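Local coordinates for thioredoxin-like protein (PDB 4YOD) that is of unproven function but probably acts as a thiol-disulfide oxidoreductase through its thioredoxin-like domain, which follows an all-helical domain of unknown function, at residues E77-R80 / K81-R85; K90-F93 / A94-D98; P128-E132 / I133-R137; Y159-A162 / S163-G167; K197-P200 / I201-Q204. All blocks are in the same frame, centred on the assembly; numbering follows the deposited sequence.

Contacts 1, 2 and 3 come first along the chain and lie in the helical domain of unknown function, on helix 72-85, on helix 90-105, and on helix 132-146 with the loop leading into it. Contacts 1 and 2 have centres about 13 Å apart and touch through Ile83; contacts 2 and 3, about 12 Å between centres, are joined by a Lys90-Glu134 salt bridge and by Phe93 packing on Val129 and Leu130. Contacts 4 and 5 follow, about 25 Å apart between centres, on hairpin 158-168 and helix 200-207 of the thioredoxin-like part. Between the two groups, contact centres are 41 to 47 Å apart, consistent with a helical part and a thioredoxin-like part lying apart in the chain.

Contact 1: E77-R80 / K81-R85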
loop_
_atom_site.group_PDB
_atom_site.type_symbol
_atom_site.label_atom_id
_atom_site.label_comp_id
_atom_site.label_asym_id
_atom_site.label_seq_id
_atom_site.Cartn_x
_atom_site.Cartn_y
_atom_site.Cartn_z
ATOM N N GLU A 77 -5.394 -15.444 4.574
ATOM C CA GLU A 77 -6.416 -16.473 4.784
ATOM C C GLU A 77 -7.356 -16.084 5.944
ATOM O O GLU A 77 -8.581 -16.223 5.824
ATOM C CB GLU A 77 -5.758 -17.838 5.063
ATOM C CG GLU A 77 -6.744 -18.979 5.264
ATOM C CD GLU A 77 -6.104 -20.336 5.471
ATOM O OE1 GLU A 77 -5.760 -20.994 4.460
ATOM O OE2 GLU A 77 -5.952 -20.747 6.643
ATOM N N ALA A 78 -6.790 -15.582 7.063
ATOM C CA ALA A 78 -7.579 -15.182 8.229
ATOM C C ALA A 78 -8.468 -13.970 7.930
ATOM O O ALA A 78 -9.642 -13.982 8.315
ATOM C CB ALA A 78 -6.665 -14.879 9.398
ATOM N N ILE A 79 -7.914 -12.931 7.245
ATOM C CA ILE A 79 -8.666 -11.728 6.854
ATOM C C ILE A 79 -9.884 -12.141 5.991
ATOM O O ILE A 79 -10.999 -11.713 6.263
ATOM C CB ILE A 79 -7.760 -10.728 6.080
ATOM C CG1 ILE A 79 -6.683 -10.128 6.978
ATOM C CG2 ILE A 79 -8.612 -9.604 5.464
ATOM C CD1 ILE A 79 -5.447 -9.660 6.157
ATOM N N ARG A 80 -9.656 -12.984 4.971
ATOM C CA ARG A 80 -10.722 -13.487 4.091
ATOM C C ARG A 80 -11.832 -14.196 4.913
ATOM O O ARG A 80 -13.013 -13.861 4.745
ATOM C CB ARG A 80 -10.152 -14.429 3.006
ATOM C CG ARG A 80 -11.220 -15.055 2.098
ATOM C CD ARG A 80 -11.934 -14.012 1.268
ATOM N NE ARG A 80 -13.096 -14.542 0.549
ATOM C CZ ARG A 80 -13.108 -14.814 -0.748
ATOM N NH1 ARG A 80 -12.016 -14.636 -1.481
ATOM N NH2 ARG A 80 -14.211 -15.263 -1.326
ATOM N N LYS A 81 -11.452 -15.148 5.801
ATOM C CA LYS A 81 -12.432 -15.854 6.649
ATOM C C LYS A 81 -13.245 -14.891 7.524
ATOM O O LYS A 81 -14.447 -15.092 7.663
ATOM C CB LYS A 81 -11.759 -16.891 7.561
ATOM C CG LYS A 81 -11.371 -18.173 6.856
ATOM C CD LYS A 81 -10.684 -19.125 7.829
ATOM C CE LYS A 81 -9.935 -20.232 7.122
ATOM N NZ LYS A 81 -10.855 -21.194 6.456
ATOM N N THR A 82 -12.603 -13.843 8.083
ATOM C CA THR A 82 -13.269 -12.852 8.955
ATOM C C THR A 82 -14.329 -12.087 8.150
ATOM O O THR A 82 -15.467 -12.020 8.604
ATOM C CB THR A 82 -12.236 -11.935 9.614
ATOM O OG1 THR A 82 -11.407 -12.751 10.436
ATOM C CG2 THR A 82 -12.861 -10.828 10.441
ATOM N N ILE A 83 -13.974 -11.554 6.960
ATOM C CA ILE A 83 -14.934 -10.836 6.102
ATOM C C ILE A 83 -16.095 -11.771 5.705
ATOM O O ILE A 83 -17.248 -11.347 5.788
ATOM C CB ILE A 83 -14.280 -10.163 4.843
ATOM C CG1 ILE A 83 -13.064 -9.257 5.216
ATOM C CG2 ILE A 83 -15.330 -9.375 4.029
ATOM C CD1 ILE A 83 -13.283 -8.102 6.284
ATOM N N ASP A 84 -15.800 -13.036 5.328
ATOM C CA ASP A 84 -16.822 -14.025 4.927
ATOM C C ASP A 84 -17.855 -14.213 6.026
ATOM O O ASP A 84 -19.053 -14.298 5.743
ATOM C CB ASP A 84 -16.193 -15.380 4.575
ATOM C CG ASP A 84 -15.451 -15.427 3.242
ATOM O OD1 ASP A 84 -15.536 -14.441 2.476
ATOM O OD2 ASP A 84 -14.782 -16.451 2.971
ATOM N N ARG A 85 -17.396 -14.248 7.282
ATOM C CA ARG A 85 -18.273 -14.379 8.453
ATOM C C ARG A 85 -19.258 -13.222 8.580
ATOM O O ARG A 85 -20.339 -13.425 9.112
ATOM C CB ARG A 85 -17.442 -14.456 9.746
ATOM C CG ARG A 85 -16.876 -15.851 10.051
ATOM C CD ARG A 85 -16.358 -15.920 11.491
ATOM N NE ARG A 85 -17.463 -15.849 12.458
ATOM C CZ ARG A 85 -17.333 -15.548 13.746
ATOM N NH1 ARG A 85 -16.134 -15.301 14.260
ATOM N NH2 ARG A 85 -18.403 -15.486 14.531
#
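Arg80 and Asp84, one turn apart on helix 72-85, form the salt bridge of this contact. NE of Arg80 donates to OD1 of Asp84 over 3.1 Å with an N-H...O angle of 161°. The acceptor lies close to the guanidinium plane, at its edge, and is met on its syn side, although the guanidinium and carboxylate planes stand 86° apart. CG of Arg80 is anti to the backbone N (chi1 177°), and a bend at chi2 then swings NE toward the next turn. An alanine here would remove the guanidinium and is likely to leave the Asp84 carboxylate without this charged mate. Apolar packing is slight, Ile79 CG2 standing 4.5 Å from Ile83 CG1; Ile79 also packs on Phe116 and Val120, and Ile83 on Ala123, all of helix 114-125. Backbone bonds run from Lys81, Thr82, Ile83 and Asp84 N to the carbonyls four residues earlier, with Ile83 N to Ile79 O at 3.1 Å, the pattern of an alpha-helix. Ala78, Ile79, Thr82 and Ile83 are buried while Glu77 and Lys81 are exposed, which makes it an amphipathic helix of a helical bundle, with the Arg-Asp pair on its partly exposed side.

Contact 2: K90-F93 / A94-D98; sequences KKVF and AYITD
Phe93 and Thr97 make the close-packed part of this helical turn. CG2 of Thr97 sits over one face of the Phe93 ring, 4.0 Å from its centroid and 17° off the normal, a CH-pi contact displaced toward the rim beside CE1. The Thr97 hydroxyl bends back instead: with chi1 at 55°, OG1 lies between the backbone N and the carbonyl carbon and donates to Phe93 O over 2.8 Å. Thr97 N also donates to Phe93 O, at 2.9 Å, so two donors from one residue grip that carbonyl. A glycine in its place would probably leave one ring face without its CH-pi partner and Phe93 O with a single donor from this turn. Val92 and Ile96 lie alongside each other less closely, CG1 to CG1 being 4.1 Å. On the solvent side, exposed Lys91 and Ala94 are tied in mainly by backbone bonds, such as Ala94 N to Lys90 O at 3.1 Å, while the Lys90 amine reaches away to Glu134. The buried side of helix 90-105 is met by three others: Ile83 of helix 72-85 touches Phe93, Ile96 and Thr97, Met124 of helix 114-125 touches Phe93 and Thr97, and Trp60 of helix 53-66 packs on Ile96.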
loop_
_atom_site.group_PDB
_atom_site.type_symbol
_atom_site.label_atom_id
_atom_site.label_comp_id
_atom_site.label_asym_id
_atom_site.label_seq_id
_atom_site.Cartn_x
_atom_site.Cartn_y
_atom_site.Cartn_z
ATOM N N LYS A 90 -25.908 -7.725 6.374
ATOM C CA LYS A 90 -25.467 -6.726 5.390
ATOM C C LYS A 90 -24.924 -5.440 6.049
ATOM O O LYS A 90 -23.937 -4.893 5.579
ATOM C CB LYS A 90 -26.625 -6.386 4.436
ATOM C CG LYS A 90 -26.202 -5.530 3.251
ATOM C CD LYS A 90 -27.244 -5.550 2.130
ATOM C CE LYS A 90 -27.023 -4.477 1.080
ATOM N NZ LYS A 90 -25.586 -4.299 0.749
ATOM N N LYS A 91 -25.565 -4.960 7.115
ATOM C CA LYS A 91 -25.113 -3.746 7.797
ATOM C C LYS A 91 -23.753 -3.952 8.541
ATOM O O LYS A 91 -22.945 -3.021 8.597
ATOM C CB LYS A 91 -26.184 -3.246 8.759
ATOM C CG LYS A 91 -27.409 -2.677 8.039
ATOM C CD LYS A 91 -28.400 -2.031 9.005
ATOM C CE LYS A 91 -29.696 -1.673 8.317
ATOM N NZ LYS A 91 -30.741 -1.244 9.286
ATOM N N VAL A 92 -23.498 -5.161 9.077
ATOM C CA VAL A 92 -22.235 -5.499 9.746
ATOM C C VAL A 92 -21.119 -5.662 8.679
ATOM O O VAL A 92 -20.004 -5.167 8.873
ATOM C CB VAL A 92 -22.372 -6.737 10.665
ATOM C CG1 VAL A 92 -21.031 -7.112 11.292
ATOM C CG2 VAL A 92 -23.394 -6.464 11.766
ATOM N N PHE A 93 -21.436 -6.325 7.550
ATOM C CA PHE A 93 -20.497 -6.480 6.426
ATOM C C PHE A 93 -20.003 -5.102 5.976
ATOM O O PHE A 93 -18.783 -4.891 5.861
ATOM C CB PHE A 93 -21.188 -7.231 5.264
ATOM C CG PHE A 93 -20.300 -7.423 4.048
ATOM C CD1 PHE A 93 -20.200 -6.434 3.075
ATOM C CD2 PHE A 93 -19.616 -8.613 3.848
ATOM C CE1 PHE A 93 -19.378 -6.613 1.954
ATOM C CE2 PHE A 93 -18.802 -8.790 2.724
ATOM C CZ PHE A 93 -18.702 -7.796 1.782
ATOM N N ALA A 94 -20.950 -4.150 5.792
ATOM C CA ALA A 94 -20.686 -2.768 5.361
ATOM C C ALA A 94 -19.824 -2.023 6.380
ATOM O O ALA A 94 -18.901 -1.310 5.990
ATOM C CB ALA A 94 -22.011 -2.027 5.143
ATOM N N TYR A 95 -20.112 -2.205 7.682
ATOM C CA TYR A 95 -19.355 -1.564 8.763
ATOM C C TYR A 95 -17.893 -2.085 8.822
ATOM O O TYR A 95 -16.970 -1.281 8.904
ATOM C CB TYR A 95 -20.080 -1.763 10.111
ATOM C CG TYR A 95 -19.300 -1.294 11.318
ATOM C CD1 TYR A 95 -19.321 0.041 11.713
ATOM C CD2 TYR A 95 -18.525 -2.182 12.059
ATOM C CE1 TYR A 95 -18.575 0.485 12.806
ATOM C CE2 TYR A 95 -17.783 -1.751 13.157
ATOM C CZ TYR A 95 -17.820 -0.420 13.533
ATOM O OH TYR A 95 -17.081 -0.000 14.608
ATOM N N ILE A 96 -17.691 -3.416 8.817
ATOM C CA ILE A 96 -16.359 -4.021 8.934
ATOM C C ILE A 96 -15.547 -3.758 7.646
ATOM O O ILE A 96 -14.368 -3.417 7.733
ATOM C CB ILE A 96 -16.475 -5.535 9.271
ATOM C CG1 ILE A 96 -17.236 -5.782 10.624
ATOM C CG2 ILE A 96 -15.081 -6.238 9.229
ATOM C CD1 ILE A 96 -16.551 -5.268 11.937
ATOM N N THR A 97 -16.175 -3.842 6.468
ATOM C CA THR A 97 -15.423 -3.567 5.234
ATOM C C THR A 97 -15.046 -2.080 5.152
ATOM O O THR A 97 -14.000 -1.750 4.571
ATOM C CB THR A 97 -16.156 -4.038 3.964
ATOM O OG1 THR A 97 -17.468 -3.475 3.887
ATOM C CG2 THR A 97 -16.206 -5.552 3.854
ATOM N N ASP A 98 -15.871 -1.202 5.738
ATOM C CA ASP A 98 -15.569 0.238 5.793
ATOM C C ASP A 98 -14.369 0.478 6.721
ATOM O O ASP A 98 -13.496 1.282 6.378
ATOM C CB ASP A 98 -16.779 1.056 6.233
ATOM C CG ASP A 98 -16.492 2.539 6.347
ATOM O OD1 ASP A 98 -16.318 3.193 5.287
ATOM O OD2 ASP A 98 -16.389 3.038 7.494
#

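Contact 3: P128-E132 / I133-R137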
loop_
_atom_site.group_PDB
_atom_site.type_symbol
_atom_site.label_atom_id
_atom_site.label_comp_id
_atom_site.label_asym_id
_atom_site.label_seq_id
_atom_site.Cartn_x
_atom_site.Cartn_y
_atom_site.Cartn_z
ATOM N N PRO A 128 -22.255 -12.562 -1.294
ATOM C CA PRO A 128 -23.670 -12.696 -1.676
ATOM C C PRO A 128 -24.580 -11.596 -1.065
ATOM O O PRO A 128 -25.758 -11.543 -1.407
ATOM C CB PRO A 128 -24.033 -14.084 -1.147
ATOM C CG PRO A 128 -23.143 -14.291 0.012
ATOM C CD PRO A 128 -21.888 -13.514 -0.220
ATOM N N VAL A 129 -24.067 -10.728 -0.171
ATOM C CA VAL A 129 -24.900 -9.668 0.423
ATOM C C VAL A 129 -24.793 -8.354 -0.357
ATOM O O VAL A 129 -25.604 -7.464 -0.109
ATOM C CB VAL A 129 -24.681 -9.414 1.938
ATOM C CG1 VAL A 129 -25.009 -10.660 2.751
ATOM C CG2 VAL A 129 -23.277 -8.878 2.250
ATOM N N LEU A 130 -23.820 -8.223 -1.284
ATOM C CA LEU A 130 -23.687 -6.990 -2.056
ATOM C C LEU A 130 -24.442 -7.061 -3.368
ATOM O O LEU A 130 -24.367 -8.069 -4.074
ATOM C CB LEU A 130 -22.213 -6.616 -2.346
ATOM C CG LEU A 130 -21.290 -6.238 -1.183
ATOM C CD1 LEU A 130 -19.885 -5.860 -1.704
ATOM C CD2 LEU A 130 -21.866 -5.092 -0.316
ATOM N N GLU A 131 -25.117 -5.949 -3.720
ATOM C CA GLU A 131 -25.808 -5.751 -4.999
ATOM C C GLU A 131 -24.741 -5.544 -6.065
ATOM O O GLU A 131 -23.613 -5.172 -5.724
ATOM C CB GLU A 131 -26.754 -4.536 -4.925
ATOM C CG GLU A 131 -27.908 -4.671 -3.937
ATOM C CD GLU A 131 -28.959 -5.720 -4.258
ATOM O OE1 GLU A 131 -29.411 -5.784 -5.426
ATOM O OE2 GLU A 131 -29.346 -6.464 -3.328
ATOM N N GLU A 132 -25.061 -5.782 -7.336
ATOM C CA GLU A 132 -24.076 -5.618 -8.403
ATOM C C GLU A 132 -23.436 -4.182 -8.421
ATOM O O GLU A 132 -22.219 -4.081 -8.601
ATOM C CB GLU A 132 -24.663 -5.999 -9.776
ATOM C CG GLU A 132 -25.944 -5.281 -10.138
ATOM C CD GLU A 132 -26.803 -5.895 -11.228
ATOM O OE1 GLU A 132 -26.255 -6.467 -12.200
ATOM O OE2 GLU A 132 -28.042 -5.759 -11.120
ATOM N N ILE A 133 -24.218 -3.110 -8.146
ATOM C CA ILE A 133 -23.689 -1.736 -8.120
ATOM C C ILE A 133 -22.685 -1.559 -6.975
ATOM O O ILE A 133 -21.696 -0.832 -7.141
ATOM C CB ILE A 133 -24.808 -0.643 -8.069
ATOM C CG1 ILE A 133 -24.254 0.785 -8.340
ATOM C CG2 ILE A 133 -25.615 -0.672 -6.764
ATOM C CD1 ILE A 133 -23.556 1.012 -9.726
ATOM N N GLU A 134 -22.923 -2.228 -5.832
ATOM C CA GLU A 134 -22.033 -2.140 -4.671
ATOM C C GLU A 134 -20.720 -2.885 -4.915
ATOM O O GLU A 134 -19.751 -2.619 -4.217
ATOM C CB GLU A 134 -22.723 -2.674 -3.413
ATOM C CG GLU A 134 -23.967 -1.898 -3.024
ATOM C CD GLU A 134 -24.664 -2.496 -1.822
ATOM O OE1 GLU A 134 -25.111 -3.664 -1.913
ATOM O OE2 GLU A 134 -24.745 -1.804 -0.780
ATOM N N LYS A 135 -20.665 -3.772 -5.917
ATOM C CA LYS A 135 -19.423 -4.501 -6.229
ATOM C C LYS A 135 -18.528 -3.737 -7.235
ATOM O O LYS A 135 -17.357 -4.089 -7.374
ATOM C CB LYS A 135 -19.722 -5.914 -6.756
ATOM C CG LYS A 135 -20.231 -6.876 -5.682
ATOM C CD LYS A 135 -20.344 -8.299 -6.249
ATOM C CE LYS A 135 -20.951 -9.284 -5.267
ATOM N NZ LYS A 135 -20.716 -10.717 -5.675
ATOM N N VAL A 136 -19.054 -2.686 -7.903
ATOM C CA VAL A 136 -18.297 -1.889 -8.889
ATOM C C VAL A 136 -17.000 -1.308 -8.260
ATOM O O VAL A 136 -15.922 -1.514 -8.818
ATOM C CB VAL A 136 -19.166 -0.781 -9.559
ATOM C CG1 VAL A 136 -18.305 0.180 -10.388
ATOM C CG2 VAL A 136 -20.255 -1.403 -10.438
ATOM N N ARG A 137 -17.091 -0.597 -7.133
ATOM C CA ARG A 137 -15.884 -0.019 -6.531
ATOM C C ARG A 137 -14.901 -1.108 -5.991
ATOM O O ARG A 137 -13.745 -1.009 -6.372
ATOM C CB ARG A 137 -16.187 1.044 -5.473
ATOM C CG ARG A 137 -14.921 1.842 -5.095
ATOM C CD ARG A 137 -15.185 3.038 -4.209
ATOM N NE ARG A 137 -15.532 2.650 -2.841
ATOM C CZ ARG A 137 -15.772 3.513 -1.859
ATOM N NH1 ARG A 137 -15.684 4.820 -2.078
ATOM N NH2 ARG A 137 -16.092 3.076 -0.649
#
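OE1 of Glu134 is gripped by two donors: the backbone N-H of Glu131 and, outside this turn, the Lys90 amine in a salt bridge. The Glu131 N to Glu134 OE1 bond is 2.9 Å long and almost straight, with an angle of 174° at the hydrogen, and it uses the anti lone pair of the oxygen. CG of Glu134 is anti to its carbonyl carbon (chi1 -62°) and the chain beyond is extended, which carries the carboxylate back along the turn to the residue three places earlier. In the other direction Glu134 N makes a weak bond to Glu131 O at 3.0 Å. The strong side-chain bond and the weak backbone bond together join Glu131 to Glu134 at the start of helix 132-146. The backbone turn itself is not strongly bonded: Lys135 N reaches Glu132 O at 3.1 Å, but from well above the carbonyl plane. Leu130 points into the bend, against Glu134 and Lys135. Its CD2 meets OE1 of Glu134 at 3.9 Å, and its CB meets CG of Lys135, also at 3.9 Å, while the extended lysine continues to Ala125 O. The chemistry implies a carboxylate that accepts from a backbone N-H while its negative charge is paired with Lys90, an arrangement likely to favour the ionised form and to tie this entry to helix 90-105.

Contact 4: Y159-A162 / S163-G167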
loop_
_atom_site.group_PDB
_atom_site.type_symbol
_atom_site.label_atom_id
_atom_site.label_comp_id
_atom_site.label_asym_id
_atom_site.label_seq_id
_atom_site.Cartn_x
_atom_site.Cartn_y
_atom_site.Cartn_z
ATOM N N TYR A 159 8.532 8.832 -20.334
ATOM C CA TYR A 159 8.689 10.094 -19.612
ATOM C C TYR A 159 9.364 11.121 -20.531
ATOM O O TYR A 159 10.083 10.742 -21.475
ATOM C CB TYR A 159 9.474 9.917 -18.290
ATOM C CG TYR A 159 10.876 9.370 -18.454
ATOM C CD1 TYR A 159 11.943 10.211 -18.764
ATOM C CD2 TYR A 159 11.140 8.015 -18.283
ATOM C CE1 TYR A 159 13.233 9.712 -18.926
ATOM C CE2 TYR A 159 12.429 7.506 -18.424
ATOM C CZ TYR A 159 13.474 8.359 -18.744
ATOM O OH TYR A 159 14.744 7.861 -18.892
ATOM N N THR A 160 9.113 12.411 -20.275
ATOM C CA THR A 160 9.702 13.485 -21.081
ATOM C C THR A 160 10.549 14.355 -20.169
ATOM O O THR A 160 10.084 14.748 -19.102
ATOM C CB THR A 160 8.616 14.285 -21.822
ATOM O OG1 THR A 160 7.718 13.376 -22.454
ATOM C CG2 THR A 160 9.197 15.237 -22.867
ATOM N N LEU A 161 11.794 14.647 -20.593
ATOM C CA LEU A 161 12.734 15.475 -19.836
ATOM C C LEU A 161 12.496 16.949 -20.137
ATOM O O LEU A 161 11.757 17.265 -21.074
ATOM C CB LEU A 161 14.196 15.082 -20.155
ATOM C CG LEU A 161 14.568 13.600 -19.947
ATOM C CD1 LEU A 161 15.890 13.269 -20.605
ATOM C CD2 LEU A 161 14.560 13.216 -18.470
ATOM N N ALA A 162 13.123 17.852 -19.348
ATOM C CA ALA A 162 13.050 19.311 -19.528
ATOM C C ALA A 162 13.449 19.734 -20.947
ATOM O O ALA A 162 12.844 20.655 -21.495
ATOM C CB ALA A 162 13.948 20.007 -18.523
ATOM N N SER A 163 14.449 19.050 -21.543
ATOM C CA SER A 163 14.951 19.342 -22.896
ATOM C C SER A 163 13.960 18.921 -23.983
ATOM O O SER A 163 14.034 19.423 -25.105
ATOM C CB SER A 163 16.288 18.646 -23.132
ATOM O OG SER A 163 16.173 17.234 -23.044
ATOM N N GLY A 164 13.060 18.004 -23.642
ATOM C CA GLY A 164 12.068 17.463 -24.565
ATOM C C GLY A 164 12.401 16.046 -24.981
ATOM O O GLY A 164 11.620 15.404 -25.692
ATOM N N ALA A 165 13.583 15.555 -24.542
ATOM C CA ALA A 165 14.087 14.210 -24.805
ATOM C C ALA A 165 13.205 13.190 -24.110
ATOM O O ALA A 165 12.731 13.445 -22.999
ATOM C CB ALA A 165 15.525 14.087 -24.320
ATOM N N GLN A 166 12.952 12.054 -24.772
ATOM C CA GLN A 166 12.091 11.023 -24.208
ATOM C C GLN A 166 12.855 9.728 -23.915
ATOM O O GLN A 166 13.887 9.443 -24.524
ATOM C CB GLN A 166 10.894 10.741 -25.130
ATOM C CG GLN A 166 9.915 11.910 -25.245
ATOM C CD GLN A 166 8.579 11.496 -25.811
ATOM O OE1 GLN A 166 8.485 10.823 -26.844
ATOM N NE2 GLN A 166 7.507 11.908 -25.151
ATOM N N GLY A 167 12.325 8.981 -22.953
ATOM C CA GLY A 167 12.843 7.696 -22.513
ATOM C C GLY A 167 11.722 6.873 -21.924
ATOM O O GLY A 167 10.636 7.401 -21.663
#
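The Tyr159 ring lies with one face against the backbone of Gly167, across a beta hairpin of strands 158-160 and 166-168. Gly167 O stands over that face toward its rim, and Gly167 CA is 4.1 Å from the ring centroid, 20° off the normal, in a CH-pi contact. With chi1 at 60°, CG sits between the backbone N and the carbonyl carbon, and this turns the ring across to the partner strand. A CB at Gly167 would lie too close to Tyr159 OH with the ring where it is. Tyr159 also touches Leu214 and Ile216 of strand 211-217, which places the hairpin against the thioredoxin-like sheet. Tyr159 and Gly167 form an antiparallel hydrogen-bonded pair, with Tyr159 N to Gly167 O at 2.9 Å. Next comes Leu161 N, donating to Ala165 O at 2.8 Å, and then a type I turn from Leu161 to Gly164, closed by Gly164 N to Leu161 O at 3.0 Å. Gly164 has a positive phi, where a CB would crowd the preceding carbonyl. CD1 of Leu161 meets CB of Ala165 at 3.8 Å. In the non-hydrogen-bonded pair, Gln166 NE2 donates to Thr160 OG1 over 3.1 Å at 173°, the hydroxyl oxygen lying close to the amide plane.

Contact 5: K197-P200 / I201-Q204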
loop_
_atom_site.group_PDB
_atom_site.type_symbol
_atom_site.label_atom_id
_atom_site.label_comp_id
_atom_site.label_asym_id
_atom_site.label_seq_id
_atom_site.Cartn_x
_atom_site.Cartn_y
_atom_site.Cartn_z
ATOM N N LYS A 197 17.494 12.832 -0.065
ATOM C CA LYS A 197 18.801 13.500 -0.097
ATOM C C LYS A 197 19.615 13.228 1.181
ATOM O O LYS A 197 20.842 13.141 1.112
ATOM C CB LYS A 197 18.627 15.019 -0.259
ATOM C CG LYS A 197 18.297 15.496 -1.665
ATOM C CD LYS A 197 17.767 16.926 -1.607
ATOM C CE LYS A 197 18.514 17.895 -2.486
ATOM N NZ LYS A 197 17.893 19.247 -2.455
ATOM N N GLN A 198 18.935 13.106 2.336
ATOM C CA GLN A 198 19.562 12.889 3.641
ATOM C C GLN A 198 19.826 11.390 3.936
ATOM O O GLN A 198 20.324 11.074 5.017
ATOM C CB GLN A 198 18.725 13.541 4.770
ATOM C CG GLN A 198 18.871 15.076 4.813
ATOM C CD GLN A 198 17.940 15.829 5.756
ATOM O OE1 GLN A 198 17.557 16.976 5.489
ATOM N NE2 GLN A 198 17.591 15.246 6.903
ATOM N N ALA A 199 19.544 10.477 2.979
ATOM C CA ALA A 199 19.827 9.049 3.161
ATOM C C ALA A 199 21.157 8.717 2.461
ATOM O O ALA A 199 21.232 8.817 1.235
ATOM C CB ALA A 199 18.688 8.202 2.619
ATOM N N PRO A 200 22.240 8.414 3.214
ATOM C CA PRO A 200 23.558 8.212 2.571
ATOM C C PRO A 200 23.618 7.071 1.554
ATOM O O PRO A 200 24.319 7.218 0.548
ATOM C CB PRO A 200 24.495 7.938 3.748
ATOM C CG PRO A 200 23.820 8.533 4.923
ATOM C CD PRO A 200 22.357 8.366 4.690
ATOM N N ILE A 201 22.890 5.959 1.789
ATOM C CA ILE A 201 22.895 4.809 0.873
ATOM C C ILE A 201 22.401 5.209 -0.555
ATOM O O ILE A 201 22.936 4.679 -1.533
ATOM C CB ILE A 201 22.108 3.577 1.439
ATOM C CG1 ILE A 201 22.441 2.271 0.675
ATOM C CG2 ILE A 201 20.579 3.813 1.523
ATOM C CD1 ILE A 201 23.975 1.874 0.668
ATOM N N ILE A 202 21.424 6.150 -0.666
ATOM C CA ILE A 202 20.862 6.633 -1.942
ATOM C C ILE A 202 21.975 7.289 -2.784
ATOM O O ILE A 202 22.238 6.853 -3.903
ATOM C CB ILE A 202 19.670 7.617 -1.708
ATOM C CG1 ILE A 202 18.559 7.011 -0.794
ATOM C CG2 ILE A 202 19.098 8.155 -3.030
ATOM C CD1 ILE A 202 17.651 5.918 -1.334
ATOM N N SER A 203 22.636 8.312 -2.210
ATOM C CA SER A 203 23.737 9.073 -2.809
ATOM C C SER A 203 24.886 8.152 -3.238
ATOM O O SER A 203 25.438 8.339 -4.322
ATOM C CB SER A 203 24.252 10.128 -1.830
ATOM O OG SER A 203 23.202 10.683 -1.052
ATOM N N GLN A 204 25.214 7.142 -2.400
ATOM C CA GLN A 204 26.288 6.174 -2.637
ATOM C C GLN A 204 25.984 5.283 -3.830
ATOM O O GLN A 204 26.835 5.168 -4.708
ATOM C CB GLN A 204 26.524 5.318 -1.377
ATOM C CG GLN A 204 27.607 4.243 -1.505
ATOM C CD GLN A 204 27.474 3.136 -0.473
ATOM O OE1 GLN A 204 27.055 3.347 0.680
ATOM N NE2 GLN A 204 27.866 1.926 -0.857
#
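Gln204 N donates to Pro200 O at 3.1 Å in a regular i to i+4 bond of the first turn of helix 200-207, whereas Ile202 N reaches Ala199 O only weakly, at 3.3 Å. The backbone changes just before this turn: Ala199 is extended, with phi/psi of -98° and 110°, and Pro200 is already helical. Ala199 holds the N-cap position and Pro200 the first helical position, where a proline's missing N-H costs no backbone bond of the helix. As an alanine, the N-cap residue offers no side-chain acceptor to the first N-H groups, and its carbonyl makes only a weak bond to Ile202 N.

Among the side chains, Leu283 of helix 276-286 touches both Ile201 and Ile202, and Glu280 of the same helix touches Ala199, so the buried side of this start rests on the last helix of the chain. The Gln204 amide turns to Glu208, further along the chain, as its hydrogen-bonding partner. Ser203 lies on the exposed side, its OG 3.5 Å from Ala199 O. Ala199 and Ile202 make the apolar contact. With chi1 at -54°, CG1 of Ile202 is anti to the carbonyl carbon and comes alongside the alanine methyl, giving the closest approach between two side chains across the segments, Ala199 CB to Ile202 CG1 at 3.6 Å.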